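PDB 3KEW: DHHA1 domain protein, which is a probable alanyl-tRNA synthetase-related, zinc-binding protein that may hydrolyse wrongly charged tRNA, as editing proteins of this family do. Local coordinates for residues R90-D93 and G94-H98; G106-Y109 and D110-A114; L134-K137 and T138-A142; E145-R148 and L149-E152; E224-A227 and G228-V232. All blocks are in the same frame, centred on the assembly; numbering follows the deposited sequence.

Contact 1: residues R90-D93 and G94-H98; sequences RRFD and GMQQH. With ZN (zinc ion), chain C.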
loop_
_atom_site.group_PDB
_atom_site.type_symbol
_atom_site.label_atom_id
_atom_site.label_comp_id
_atom_site.label_asym_id
_atom_site.label_seq_id
_atom_site.Cartn_x
_atom_site.Cartn_y
_atom_site.Cartn_z
ATOM N N ARG A 90 8.030 -8.844 -2.340
ATOM C CA ARG A 90 6.716 -8.522 -2.874
ATOM C C ARG A 90 6.029 -7.432 -2.051
ATOM O O ARG A 90 5.453 -6.499 -2.607
ATOM C CB ARG A 90 5.848 -9.772 -2.882
ATOM C CG ARG A 90 4.461 -9.576 -3.459
ATOM C CD ARG A 90 3.601 -10.804 -3.210
ATOM N NE ARG A 90 2.185 -10.531 -3.454
ATOM C CZ ARG A 90 1.568 -10.732 -4.615
ATOM N NH1 ARG A 90 2.231 -11.223 -5.658
ATOM N NH2 ARG A 90 0.281 -10.445 -4.729
ATOM N N ARG A 91 6.087 -7.582 -0.730
ATOM C CA ARG A 91 5.475 -6.656 0.221
ATOM C C ARG A 91 6.003 -5.264 -0.021
ATOM O O ARG A 91 5.235 -4.329 -0.237
ATOM C CB ARG A 91 5.910 -7.028 1.637
ATOM C CG ARG A 91 4.864 -7.137 2.659
ATOM C CD ARG A 91 3.894 -5.986 2.799
ATOM N NE ARG A 91 2.998 -6.411 3.866
ATOM C CZ ARG A 91 3.051 -5.959 5.113
ATOM N NH1 ARG A 91 3.890 -4.992 5.446
ATOM N NH2 ARG A 91 2.229 -6.449 6.021
ATOM N N PHE A 92 7.325 -5.149 0.074
ATOM C CA PHE A 92 8.021 -3.869 0.055
ATOM C C PHE A 92 7.882 -3.184 -1.306
ATOM O O PHE A 92 7.722 -1.960 -1.377
ATOM C CB PHE A 92 9.495 -4.056 0.451
ATOM C CG PHE A 92 10.181 -2.776 0.854
ATOM C CD1 PHE A 92 9.654 -1.980 1.870
ATOM C CD2 PHE A 92 11.349 -2.365 0.215
ATOM C CE1 PHE A 92 10.274 -0.787 2.247
ATOM C CE2 PHE A 92 11.979 -1.174 0.584
ATOM C CZ PHE A 92 11.436 -0.385 1.607
ATOM N N ASP A 93 7.927 -3.976 -2.376
ATOM C CA ASP A 93 7.693 -3.461 -3.732
ATOM C C ASP A 93 6.369 -2.702 -3.812
ATOM O O ASP A 93 6.340 -1.553 -4.241
ATOM C CB ASP A 93 7.718 -4.590 -4.771
ATOM C CG ASP A 93 7.332 -4.110 -6.163
ATOM O OD1 ASP A 93 7.960 -3.152 -6.658
ATOM O OD2 ASP A 93 6.395 -4.689 -6.759
ATOM N N GLY A 94 5.292 -3.345 -3.358
ATOM C CA GLY A 94 3.965 -2.731 -3.306
ATOM C C GLY A 94 3.884 -1.531 -2.380
ATOM O O GLY A 94 3.202 -0.563 -2.697
ATOM N N MET A 95 4.579 -1.597 -1.243
ATOM C CA MET A 95 4.671 -0.455 -0.320
ATOM C C MET A 95 5.277 0.776 -1.019
ATOM O O MET A 95 4.741 1.885 -0.907
ATOM C CB MET A 95 5.485 -0.816 0.941
ATOM C CG MET A 95 4.824 -1.838 1.918
ATOM S SD MET A 95 5.865 -2.481 3.252
ATOM C CE MET A 95 5.889 -1.023 4.302
ATOM N N GLN A 96 6.382 0.564 -1.743
ATOM C CA GLN A 96 7.090 1.637 -2.474
ATOM C C GLN A 96 6.272 2.246 -3.616
ATOM O O GLN A 96 6.216 3.475 -3.754
ATOM C CB GLN A 96 8.451 1.150 -3.006
ATOM C CG GLN A 96 9.485 0.890 -1.922
ATOM C CD GLN A 96 10.782 0.336 -2.460
ATOM O OE1 GLN A 96 10.796 -0.647 -3.202
ATOM N NE2 GLN A 96 11.886 0.949 -2.069
ATOM N N GLN A 97 5.623 1.402 -4.426
ATOM C CA GLN A 97 4.792 1.906 -5.547
ATOM C C GLN A 97 3.606 2.729 -5.091
ATOM O O GLN A 97 3.231 3.693 -5.757
ATOM C CB GLN A 97 4.288 0.783 -6.456
ATOM C CG GLN A 97 5.340 -0.185 -6.955
ATOM C CD GLN A 97 6.690 0.453 -7.265
ATOM O OE1 GLN A 97 6.792 1.373 -8.086
ATOM N NE2 GLN A 97 7.743 -0.060 -6.623
ATOM N N HIS A 98 3.016 2.345 -3.957
ATOM C CA HIS A 98 1.845 3.040 -3.431
ATOM C C HIS A 98 2.220 4.403 -2.855
ATOM O O HIS A 98 1.574 5.403 -3.168
ATOM C CB HIS A 98 1.131 2.181 -2.380
ATOM C CG HIS A 98 -0.295 2.569 -2.137
ATOM N ND1 HIS A 98 -1.220 1.683 -1.628
ATOM C CD2 HIS A 98 -0.962 3.735 -2.332
ATOM C CE1 HIS A 98 -2.389 2.287 -1.511
ATOM N NE2 HIS A 98 -2.260 3.532 -1.933
HETATM ZN ZN ZN C . -3.654 5.337 -1.483
HETATM O O HOH W 1 -5.256 6.861 -1.153
HETATM O O HOH W 2 -3.754 6.387 -3.551
HETATM O O HOH W 3 -5.450 3.953 -2.303
#
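Gln97 meets Asp93 twice, once with its backbone and once with its side chain. Gln97 N bonds to Asp93 O at 3.0 Å in the ordinary helical way. Gln97 NE2 reaches the same Asp93 O at 3.1 Å, from a direction tilted out of the carbonyl plane. The chain of Gln97 bends at its second torsion (chi2 -36°), which turns the amide back along the helix toward Asp93. A weak bond also runs from Gln97 NE2 to Asp93 OD1. Outside the segments Gln97 NE2 gives a bond to Ala227 O, and Asp93 OD1 forms a salt bridge with Arg230.

The pair one residue earlier, Phe92 and Gln96, is a stack. The Gln96 amide lies over the Phe92 ring with the planes 29° apart, and NE2 of Gln96 is 3.4 Å from CE2 of Phe92. Gln96 CG adds a CH-pi contact above the same ring, displaced toward its rim. Asp205 O takes the Gln96 NE2 bond, so the amide is held at its far end.

Met95 lies between two flat groups. Its SD makes a Met-aromatic contact at the edge of the Phe92 ring, 5.4 Å from the centroid, and stands near the plane of the Arg91 guanidinium, 3.9 Å from NH1. Arg91 itself pairs with Asp49.

One turn on, His98 NE2 binds the zinc ion at 2.3 Å, while ND1 is held by Gln46 OE1. His102, Cys195 and three waters complete the sphere. The spacing of His98 and His102 is the HXXXH zinc motif of the alanyl- and threonyl-tRNA synthetase editing domains.

Contact 2: residues G106-Y109 and D110-A114; sequences GCFY and DLFGA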
loop_
_atom_site.group_PDB
_atom_site.type_symbol
_atom_site.label_atom_id
_atom_site.label_comp_id
_atom_site.label_asym_id
_atom_site.label_seq_id
_atom_site.Cartn_x
_atom_site.Cartn_y
_atom_site.Cartn_z
ATOM N N GLY A 106 1.116 14.434 -4.438
ATOM C CA GLY A 106 1.317 15.537 -3.491
ATOM C C GLY A 106 2.239 16.613 -4.026
ATOM O O GLY A 106 2.036 17.799 -3.745
ATOM N N CYS A 107 3.244 16.201 -4.801
ATOM C CA CYS A 107 4.168 17.135 -5.463
ATOM C C CYS A 107 3.481 17.903 -6.592
ATOM O O CYS A 107 3.628 19.121 -6.695
ATOM C CB CYS A 107 5.412 16.416 -6.002
ATOM S SG CYS A 107 6.559 15.895 -4.744
ATOM N N PHE A 108 2.724 17.193 -7.428
ATOM C CA PHE A 108 1.935 17.848 -8.472
ATOM C C PHE A 108 0.977 18.917 -7.949
ATOM O O PHE A 108 0.861 19.982 -8.549
ATOM C CB PHE A 108 1.179 16.834 -9.304
ATOM C CG PHE A 108 1.986 16.262 -10.426
ATOM C CD1 PHE A 108 2.327 17.047 -11.528
ATOM C CD2 PHE A 108 2.400 14.941 -10.394
ATOM C CE1 PHE A 108 3.067 16.514 -12.575
ATOM C CE2 PHE A 108 3.142 14.401 -11.440
ATOM C CZ PHE A 108 3.474 15.196 -12.532
ATOM N N TYR A 109 0.312 18.636 -6.830
ATOM C CA TYR A 109 -0.595 19.601 -6.220
ATOM C C TYR A 109 0.147 20.744 -5.543
ATOM O O TYR A 109 -0.262 21.903 -5.655
ATOM C CB TYR A 109 -1.540 18.928 -5.209
ATOM C CG TYR A 109 -2.596 19.869 -4.685
ATOM C CD1 TYR A 109 -3.760 20.113 -5.419
ATOM C CD2 TYR A 109 -2.423 20.543 -3.474
ATOM C CE1 TYR A 109 -4.731 21.007 -4.958
ATOM C CE2 TYR A 109 -3.383 21.434 -3.007
ATOM C CZ TYR A 109 -4.538 21.654 -3.752
ATOM O OH TYR A 109 -5.495 22.520 -3.282
ATOM N N ASP A 110 1.208 20.413 -4.809
ATOM C CA ASP A 110 1.983 21.423 -4.088
ATOM C C ASP A 110 2.655 22.419 -5.039
ATOM O O ASP A 110 2.615 23.625 -4.801
ATOM C CB ASP A 110 3.027 20.770 -3.184
ATOM C CG ASP A 110 3.869 21.786 -2.444
ATOM O OD1 ASP A 110 5.075 21.882 -2.748
ATOM O OD2 ASP A 110 3.321 22.495 -1.572
ATOM N N LEU A 111 3.242 21.909 -6.118
ATOM C CA LEU A 111 3.943 22.753 -7.082
ATOM C C LEU A 111 3.007 23.494 -8.041
ATOM O O LEU A 111 3.141 24.707 -8.216
ATOM C CB LEU A 111 4.968 21.938 -7.881
ATOM C CG LEU A 111 6.149 21.271 -7.164
ATOM C CD1 LEU A 111 7.009 20.557 -8.183
ATOM C CD2 LEU A 111 6.977 22.261 -6.355
ATOM N N PHE A 112 2.064 22.769 -8.649
ATOM C CA PHE A 112 1.273 23.305 -9.763
ATOM C C PHE A 112 -0.236 23.405 -9.528
ATOM O O PHE A 112 -0.961 23.857 -10.416
ATOM C CB PHE A 112 1.520 22.484 -11.036
ATOM C CG PHE A 112 2.972 22.238 -11.329
ATOM C CD1 PHE A 112 3.815 23.293 -11.686
ATOM C CD2 PHE A 112 3.496 20.951 -11.246
ATOM C CE1 PHE A 112 5.161 23.065 -11.948
ATOM C CE2 PHE A 112 4.834 20.711 -11.514
ATOM C CZ PHE A 112 5.673 21.769 -11.870
ATOM N N GLY A 113 -0.707 22.977 -8.355
ATOM C CA GLY A 113 -2.145 22.917 -8.070
ATOM C C GLY A 113 -2.879 21.859 -8.873
ATOM O O GLY A 113 -4.103 21.913 -9.006
ATOM N N ALA A 114 -2.134 20.892 -9.406
ATOM C CA ALA A 114 -2.697 19.887 -10.295
ATOM C C ALA A 114 -3.244 18.693 -9.508
ATOM O O ALA A 114 -2.530 18.093 -8.696
ATOM C CB ALA A 114 -1.658 19.443 -11.296
#
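Phe108 meets both Phe112 and Ala114, and this is the tightly packed part of the contact. CD1 of Phe108 lies 4.1 Å from CD2 of Phe112, and the two side chains run obliquely to one another. CB of Phe108 is 4.3 Å from CB of Ala114. Leu111 turns its CB under the centre of the Phe112 ring, 3.7 Å from the ring plane. Leu134, Ala142 and Ile130 cover Phe108 further, so this side of helix 88-112 faces helix 136-152 and the sheet.

The backbone is drawn in here too. Phe108 O accepts from Phe112 N at 3.0 Å and from Ala114 N at 3.2 Å. The two donors come from opposite faces of the carbonyl plane, and neither sits on a lone pair.

The other side is looser. Asp110 is exposed and turns its carboxylate away from the preceding turn. Tyr109 has CG anti to the backbone N (chi1 -173°), which swings the ring out beside Gly113, with CD1 of Tyr109 4.0 Å from Gly113 O. Arg172 meets this ring in a cation-pi contact. Gly113 N bonds to Tyr109 O at 2.9 Å, although the angle at the hydrogen is well bent.

Gly113 is the first residue to leave the helix, and its phi is positive (69°). That turn lets the backbone N of Gly113 and Ala114 bond back to Tyr109 O and Phe108 O, so these two carbonyls stay satisfied where the helix stops.

Contact 3: residues L134-K137 and T138-A142; sequences LDEK and TIREA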
loop_
_atom_site.group_PDB
_atom_site.type_symbol
_atom_site.label_atom_id
_atom_site.label_comp_id
_atom_site.label_asym_id
_atom_site.label_seq_id
_atom_site.Cartn_x
_atom_site.Cartn_y
_atom_site.Cartn_z
ATOM N N LEU A 134 -0.286 18.327 -19.265
ATOM C CA LEU A 134 0.965 18.704 -18.635
ATOM C C LEU A 134 2.074 18.616 -19.663
ATOM O O LEU A 134 2.178 17.627 -20.397
ATOM C CB LEU A 134 1.284 17.774 -17.464
ATOM C CG LEU A 134 0.344 17.674 -16.267
ATOM C CD1 LEU A 134 0.757 16.469 -15.443
ATOM C CD2 LEU A 134 0.397 18.937 -15.434
ATOM N N ASP A 135 2.902 19.649 -19.725
ATOM C CA ASP A 135 4.067 19.606 -20.601
ATOM C C ASP A 135 5.211 18.846 -19.922
ATOM O O ASP A 135 5.159 18.586 -18.713
ATOM C CB ASP A 135 4.488 21.015 -21.048
ATOM C CG ASP A 135 4.659 21.988 -19.887
ATOM O OD1 ASP A 135 5.278 21.626 -18.865
ATOM O OD2 ASP A 135 4.189 23.138 -20.007
ATOM N N GLU A 136 6.232 18.498 -20.702
ATOM C CA GLU A 136 7.395 17.758 -20.208
ATOM C C GLU A 136 8.115 18.495 -19.077
ATOM O O GLU A 136 8.542 17.875 -18.099
ATOM C CB GLU A 136 8.355 17.456 -21.359
ATOM C CG GLU A 136 9.587 16.664 -20.959
ATOM C CD GLU A 136 10.547 16.425 -22.107
ATOM O OE1 GLU A 136 10.148 16.592 -23.281
ATOM O OE2 GLU A 136 11.708 16.056 -21.827
ATOM N N LYS A 137 8.215 19.815 -19.205
ATOM C CA LYS A 137 8.858 20.649 -18.195
ATOM C C LYS A 137 8.262 20.450 -16.796
ATOM O O LYS A 137 8.997 20.220 -15.844
ATOM C CB LYS A 137 8.796 22.130 -18.602
ATOM C CG LYS A 137 9.328 23.094 -17.541
ATOM C CD LYS A 137 9.258 24.537 -18.004
ATOM C CE LYS A 137 9.361 25.490 -16.819
ATOM N NZ LYS A 137 9.792 26.854 -17.222
ATOM N N THR A 138 6.936 20.530 -16.687
ATOM C CA THR A 138 6.247 20.459 -15.390
ATOM C C THR A 138 6.315 19.055 -14.796
ATOM O O THR A 138 6.475 18.898 -13.590
ATOM C CB THR A 138 4.767 20.898 -15.486
ATOM O OG1 THR A 138 4.141 20.211 -16.570
ATOM C CG2 THR A 138 4.655 22.406 -15.716
ATOM N N ILE A 139 6.203 18.051 -15.661
ATOM C CA ILE A 139 6.314 16.654 -15.270
ATOM C C ILE A 139 7.699 16.359 -14.685
ATOM O O ILE A 139 7.806 15.813 -13.572
ATOM C CB ILE A 139 5.948 15.729 -16.448
ATOM C CG1 ILE A 139 4.437 15.815 -16.712
ATOM C CG2 ILE A 139 6.387 14.273 -16.182
ATOM C CD1 ILE A 139 3.964 15.032 -17.906
ATOM N N ARG A 140 8.749 16.782 -15.395
ATOM C CA ARG A 140 10.131 16.594 -14.917
ATOM C C ARG A 140 10.442 17.393 -13.650
ATOM O O ARG A 140 11.247 16.955 -12.835
ATOM C CB ARG A 140 11.163 16.882 -16.018
ATOM C CG ARG A 140 11.124 15.908 -17.204
ATOM C CD ARG A 140 11.402 14.491 -16.795
ATOM N NE ARG A 140 11.188 13.570 -17.912
ATOM C CZ ARG A 140 11.126 12.244 -17.799
ATOM N NH1 ARG A 140 11.246 11.665 -16.612
ATOM N NH2 ARG A 140 10.935 11.496 -18.882
ATOM N N GLU A 141 9.795 18.548 -13.474
ATOM C CA GLU A 141 9.932 19.305 -12.224
ATOM C C GLU A 141 9.288 18.591 -11.024
ATOM O O GLU A 141 9.776 18.694 -9.892
ATOM C CB GLU A 141 9.357 20.716 -12.375
ATOM C CG GLU A 141 10.284 21.676 -13.095
ATOM C CD GLU A 141 9.632 23.010 -13.445
ATOM O OE1 GLU A 141 8.438 23.216 -13.126
ATOM O OE2 GLU A 141 10.324 23.858 -14.048
ATOM N N ALA A 142 8.194 17.869 -11.271
ATOM C CA ALA A 142 7.533 17.105 -10.210
ATOM C C ALA A 142 8.349 15.870 -9.816
ATOM O O ALA A 142 8.498 15.584 -8.633
ATOM C CB ALA A 142 6.110 16.723 -10.620
#
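Thr138 N bonds to Asp135 OD1 at 2.9 Å, nearly straight on to the carboxylate oxygen. This is the capping bond of the helix start. The hydroxyl of the same threonine lies close by: Thr138 OG1 is 2.9 Å from Asp135 OD1 and at the same distance from Asp135 O.

The torsions explain the fit. In Asp135 the CG lies between the backbone N and the carbonyl carbon (chi1 52°), which folds the carboxylate over the first turn. Thr138 places its OG1 in the same kind of position and so turns it back toward Asp135. The two side chains meet at about a right angle. Asp135 O is used as well, by Ile139 N at 3.3 Å.

On the inner side, CB of Leu134 touches CG1 of Ile139 at 3.8 Å. Leu134 also packs on Ile223 and Phe108, and Ile139 on Ile211 and Trp214.

The outer side carries charges. The Lys137 chain is extended and brings its CE to 3.4 Å from Glu141 OE2. Lys137 NZ is 4.4 Å from the same oxygen, too far for a salt bridge. Arg140 has its own partner in Glu143.

Asp135 is thus the N-cap of helix 136-152. The apolar pair formed by the residue before the cap and Ile139 in the first turn is a hydrophobic staple, so two classic helix-start motifs occur together.

Contact 4: residues E145-R148 and L149-E152; sequences EANR and LIFE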
loop_
_atom_site.group_PDB
_atom_site.type_symbol
_atom_site.label_atom_id
_atom_site.label_comp_id
_atom_site.label_asym_id
_atom_site.label_seq_id
_atom_site.Cartn_x
_atom_site.Cartn_y
_atom_site.Cartn_z
ATOM N N GLU A 145 11.269 17.145 -7.718
ATOM C CA GLU A 145 10.808 17.489 -6.377
ATOM C C GLU A 145 10.484 16.249 -5.536
ATOM O O GLU A 145 10.788 16.205 -4.338
ATOM C CB GLU A 145 9.612 18.444 -6.462
ATOM C CG GLU A 145 8.976 18.827 -5.129
ATOM C CD GLU A 145 9.715 19.926 -4.379
ATOM O OE1 GLU A 145 10.789 20.368 -4.828
ATOM O OE2 GLU A 145 9.204 20.361 -3.329
ATOM N N ALA A 146 9.898 15.238 -6.172
ATOM C CA ALA A 146 9.607 13.973 -5.487
ATOM C C ALA A 146 10.896 13.351 -4.952
ATOM O O ALA A 146 10.983 13.006 -3.770
ATOM C CB ALA A 146 8.879 13.015 -6.415
ATOM N N ASN A 147 11.899 13.259 -5.822
ATOM C CA ASN A 147 13.216 12.744 -5.458
ATOM C C ASN A 147 13.928 13.608 -4.431
ATOM O O ASN A 147 14.643 13.089 -3.584
ATOM C CB ASN A 147 14.074 12.570 -6.699
ATOM C CG ASN A 147 13.758 11.295 -7.435
ATOM O OD1 ASN A 147 13.965 10.204 -6.911
ATOM N ND2 ASN A 147 13.243 11.422 -8.655
ATOM N N ARG A 148 13.709 14.918 -4.498
ATOM C CA ARG A 148 14.216 15.833 -3.484
ATOM C C ARG A 148 13.621 15.555 -2.100
ATOM O O ARG A 148 14.342 15.582 -1.100
ATOM C CB ARG A 148 13.969 17.292 -3.880
ATOM C CG ARG A 148 14.659 18.281 -2.937
ATOM C CD ARG A 148 14.273 19.706 -3.210
ATOM N NE ARG A 148 12.902 20.006 -2.798
ATOM C CZ ARG A 148 12.537 20.369 -1.571
ATOM N NH1 ARG A 148 13.429 20.464 -0.594
ATOM N NH2 ARG A 148 11.263 20.629 -1.317
ATOM N N LEU A 149 12.314 15.285 -2.044
ATOM C CA LEU A 149 11.664 14.977 -0.769
ATOM C C LEU A 149 11.981 13.565 -0.258
ATOM O O LEU A 149 11.926 13.331 0.952
ATOM C CB LEU A 149 10.146 15.236 -0.818
ATOM C CG LEU A 149 9.689 16.690 -0.980
ATOM C CD1 LEU A 149 8.164 16.771 -1.083
ATOM C CD2 LEU A 149 10.219 17.586 0.152
ATOM N N ILE A 150 12.321 12.639 -1.164
ATOM C CA ILE A 150 12.871 11.340 -0.764
ATOM C C ILE A 150 14.149 11.559 0.056
ATOM O O ILE A 150 14.295 11.042 1.176
ATOM C CB ILE A 150 13.182 10.417 -1.978
ATOM C CG1 ILE A 150 11.888 9.902 -2.623
ATOM C CG2 ILE A 150 14.060 9.229 -1.544
ATOM C CD1 ILE A 150 12.083 9.034 -3.880
ATOM N N PHE A 151 15.044 12.376 -0.491
ATOM C CA PHE A 151 16.281 12.598 0.217
ATOM C C PHE A 151 16.137 13.544 1.414
ATOM O O PHE A 151 16.928 13.449 2.349
ATOM C CB PHE A 151 17.436 12.885 -0.749
ATOM C CG PHE A 151 17.747 11.710 -1.648
ATOM C CD1 PHE A 151 17.498 11.773 -3.013
ATOM C CD2 PHE A 151 18.232 10.517 -1.109
ATOM C CE1 PHE A 151 17.759 10.681 -3.838
ATOM C CE2 PHE A 151 18.497 9.420 -1.920
ATOM C CZ PHE A 151 18.263 9.502 -3.291
ATOM N N GLU A 152 15.085 14.363 1.441
ATOM C CA GLU A 152 14.747 15.144 2.647
ATOM C C GLU A 152 14.192 14.260 3.775
ATOM O O GLU A 152 14.181 14.666 4.937
ATOM C CB GLU A 152 13.755 16.263 2.325
ATOM C CG GLU A 152 14.352 17.472 1.610
ATOM C CD GLU A 152 15.322 18.260 2.470
ATOM O OE1 GLU A 152 15.076 18.397 3.687
ATOM O OE2 GLU A 152 16.331 18.750 1.922
#
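Arg148 and Leu149 touch through a flat face. CD2 of Leu149 lies over one side of the Arg148 guanidinium, 3.5 Å from NH2. Another van der Waals contact of a methyl group against a polar side chain lies further round the helix. Ile150 and Asn147 run side by side in the same direction, with CD1 of Ile150 3.8 Å from OD1 of Asn147. Leu103 and Ile209 cover Ile150, and Leu190 and Leu154 meet Leu149, so this side faces the interior.

The ionic contacts lie on the outer side. Arg148 grips Glu145 side-on with two nitrogens. NE bonds to Glu145 OE1 at 3.0 Å, and NH2 of Arg148 to Glu145 OE2 at 2.9 Å. Both oxygens lie near the guanidinium plane, but they are approached from above the carboxylate plane. The Arg148 chain bends at its third torsion (chi3 72°), which turns the guanidinium toward the earlier glutamate. Glu152, one turn on, is less engaged. CG of Glu152 is 3.8 Å from Arg148 NH1, and Glu152 OE2 stays 4.2 Å from that nitrogen, beyond a salt bridge.

The backbone bonds are those of an alpha helix. Leu149 N reaches Glu145 O at 2.9 Å, and Ile150 N reaches Ala146 O at 3.0 Å. The Asn147 amide works outward from the helix: its ND2 bonds to Ile209 O on strand 209-217 and to Glu143 O.

The two bonds to Glu145 fix the rotation of the Arg148 guanidinium. Its charge is therefore probably balanced mainly by Glu145, with Glu152 adding a weaker field.

Contact 5: residues E224-A227 and G228-V232; sequences EYVA and GNRAV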
loop_
_atom_site.group_PDB
_atom_site.type_symbol
_atom_site.label_atom_id
_atom_site.label_comp_id
_atom_site.label_asym_id
_atom_site.label_seq_id
_atom_site.Cartn_x
_atom_site.Cartn_y
_atom_site.Cartn_z
ATOM N N GLU A 224 3.177 7.022 -16.279
ATOM C CA GLU A 224 3.814 5.771 -15.830
ATOM C C GLU A 224 5.043 6.034 -14.962
ATOM O O GLU A 224 5.928 6.799 -15.351
ATOM C CB GLU A 224 4.237 4.900 -17.024
ATOM C CG GLU A 224 3.158 4.011 -17.573
ATOM C CD GLU A 224 3.589 3.231 -18.803
ATOM O OE1 GLU A 224 2.832 3.252 -19.798
ATOM O OE2 GLU A 224 4.676 2.606 -18.786
ATOM N N TYR A 225 5.117 5.387 -13.798
ATOM C CA TYR A 225 6.263 5.574 -12.898
ATOM C C TYR A 225 6.779 4.272 -12.285
ATOM O O TYR A 225 6.074 3.258 -12.243
ATOM C CB TYR A 225 5.942 6.599 -11.784
ATOM C CG TYR A 225 5.003 6.044 -10.736
ATOM C CD1 TYR A 225 3.617 6.187 -10.872
ATOM C CD2 TYR A 225 5.494 5.348 -9.618
ATOM C CE1 TYR A 225 2.757 5.659 -9.931
ATOM C CE2 TYR A 225 4.635 4.812 -8.670
ATOM C CZ TYR A 225 3.273 4.976 -8.835
ATOM O OH TYR A 225 2.421 4.448 -7.913
ATOM N N VAL A 226 8.011 4.335 -11.784
ATOM C CA VAL A 226 8.633 3.264 -10.998
ATOM C C VAL A 226 9.310 3.859 -9.770
ATOM O O VAL A 226 9.921 4.921 -9.842
ATOM C CB VAL A 226 9.671 2.437 -11.821
ATOM C CG1 VAL A 226 8.977 1.395 -12.686
ATOM C CG2 VAL A 226 10.533 3.345 -12.694
ATOM N N ALA A 227 9.166 3.189 -8.633
ATOM C CA ALA A 227 9.858 3.578 -7.412
ATOM C C ALA A 227 10.671 2.404 -6.885
ATOM O O ALA A 227 10.371 1.249 -7.199
ATOM C CB ALA A 227 8.865 4.075 -6.352
ATOM N N GLY A 228 11.704 2.708 -6.103
ATOM C CA GLY A 228 12.508 1.687 -5.427
ATOM C C GLY A 228 13.320 0.806 -6.350
ATOM O O GLY A 228 14.009 1.300 -7.239
ATOM N N ASN A 229 13.206 -0.505 -6.140
ATOM C CA ASN A 229 13.989 -1.509 -6.871
ATOM C C ASN A 229 13.579 -1.658 -8.336
ATOM O O ASN A 229 14.363 -2.122 -9.161
ATOM C CB ASN A 229 13.911 -2.867 -6.159
ATOM C CG ASN A 229 13.788 -2.731 -4.644
ATOM O OD1 ASN A 229 14.776 -2.502 -3.943
ATOM N ND2 ASN A 229 12.567 -2.876 -4.135
ATOM N N ARG A 230 12.344 -1.267 -8.642
ATOM C CA ARG A 230 11.842 -1.208 -10.015
ATOM C C ARG A 230 12.539 -0.125 -10.850
ATOM O O ARG A 230 12.666 -0.256 -12.067
ATOM C CB ARG A 230 10.338 -0.925 -10.015
ATOM C CG ARG A 230 9.447 -2.078 -9.585
ATOM C CD ARG A 230 8.025 -1.793 -10.023
ATOM N NE ARG A 230 7.058 -2.681 -9.387
ATOM C CZ ARG A 230 5.779 -2.780 -9.742
ATOM N NH1 ARG A 230 5.303 -2.045 -10.741
ATOM N NH2 ARG A 230 4.972 -3.622 -9.099
ATOM N N ALA A 231 12.980 0.941 -10.190
ATOM C CA ALA A 231 13.573 2.089 -10.868
ATOM C C ALA A 231 15.041 1.894 -11.251
ATOM O O ALA A 231 15.601 2.694 -12.003
ATOM C CB ALA A 231 13.401 3.347 -10.022
ATOM N N VAL A 232 15.654 0.831 -10.732
ATOM C CA VAL A 232 17.072 0.539 -10.967
ATOM C C VAL A 232 17.267 -0.804 -11.674
ATOM O O VAL A 232 18.065 -0.918 -12.609
ATOM C CB VAL A 232 17.889 0.567 -9.650
ATOM C CG1 VAL A 232 17.995 1.993 -9.117
ATOM C CG2 VAL A 232 17.268 -0.348 -8.600
#
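Val226 points toward the turn that follows it and divides its two methyls between Arg230 and Ala231. CG1 lies against CB of Arg230 at 3.8 Å. CG2 of Val226 faces Ala231 instead, 3.8 Å from its CA and 3.9 Å from its CB.

The Val226 and Arg230 side chains run obliquely to each other, and only the base of the arginine takes part. Its CG stands anti to the carbonyl carbon (chi1 -73°), and the chain then runs extended to NE. That carries the guanidinium off to helix 88-112, where NE pairs with Asp93. Its NH2 bonds to Gly122 O. CB of Arg230 also lies 3.6 Å from Ala227 O.

This is the end of strand 220-227, an inner strand of the four-stranded antiparallel sheet of the probable editing domain. The chain reverses at Gly228, whose phi of 67° and psi of -130° are close to those of the first corner of a type II' turn. Asn229 follows with helical angles. A second tight turn comes at once, in which Ala231 N bonds to Gly228 O at 3.1 Å.

Ala231 lays its CB beside the strand, 3.8 Å from Val226 O, and also touches Val208. Ala227 turns its CB away from the turn. Its carbonyl oxygen accepts from Gln97, and Tyr225, further back on the strand, bonds to the same helix through its OH.

Contacts 1 and 2 lie on helix 88-112, and contacts 3 and 4 on helix 136-152. Contact 1 is nearest the chain centre and holds a zinc ligand; it is rich in amides and charges with partners elsewhere. Contact 2, at the far end of the same helix, is mainly apolar and touches contacts 3 and 4, where the two helices pack together. Contact 3 caps the start of helix 136-152, and contact 4 lies near its end with a partly exposed ion pair. Contact 5 is apolar between its segments, its polar ends bonding elsewhere in the fold. It touches contact 1, which joins the sheet to the zinc-bearing helix. Contact 1 has no fully exposed residue; the others partly reach the surface.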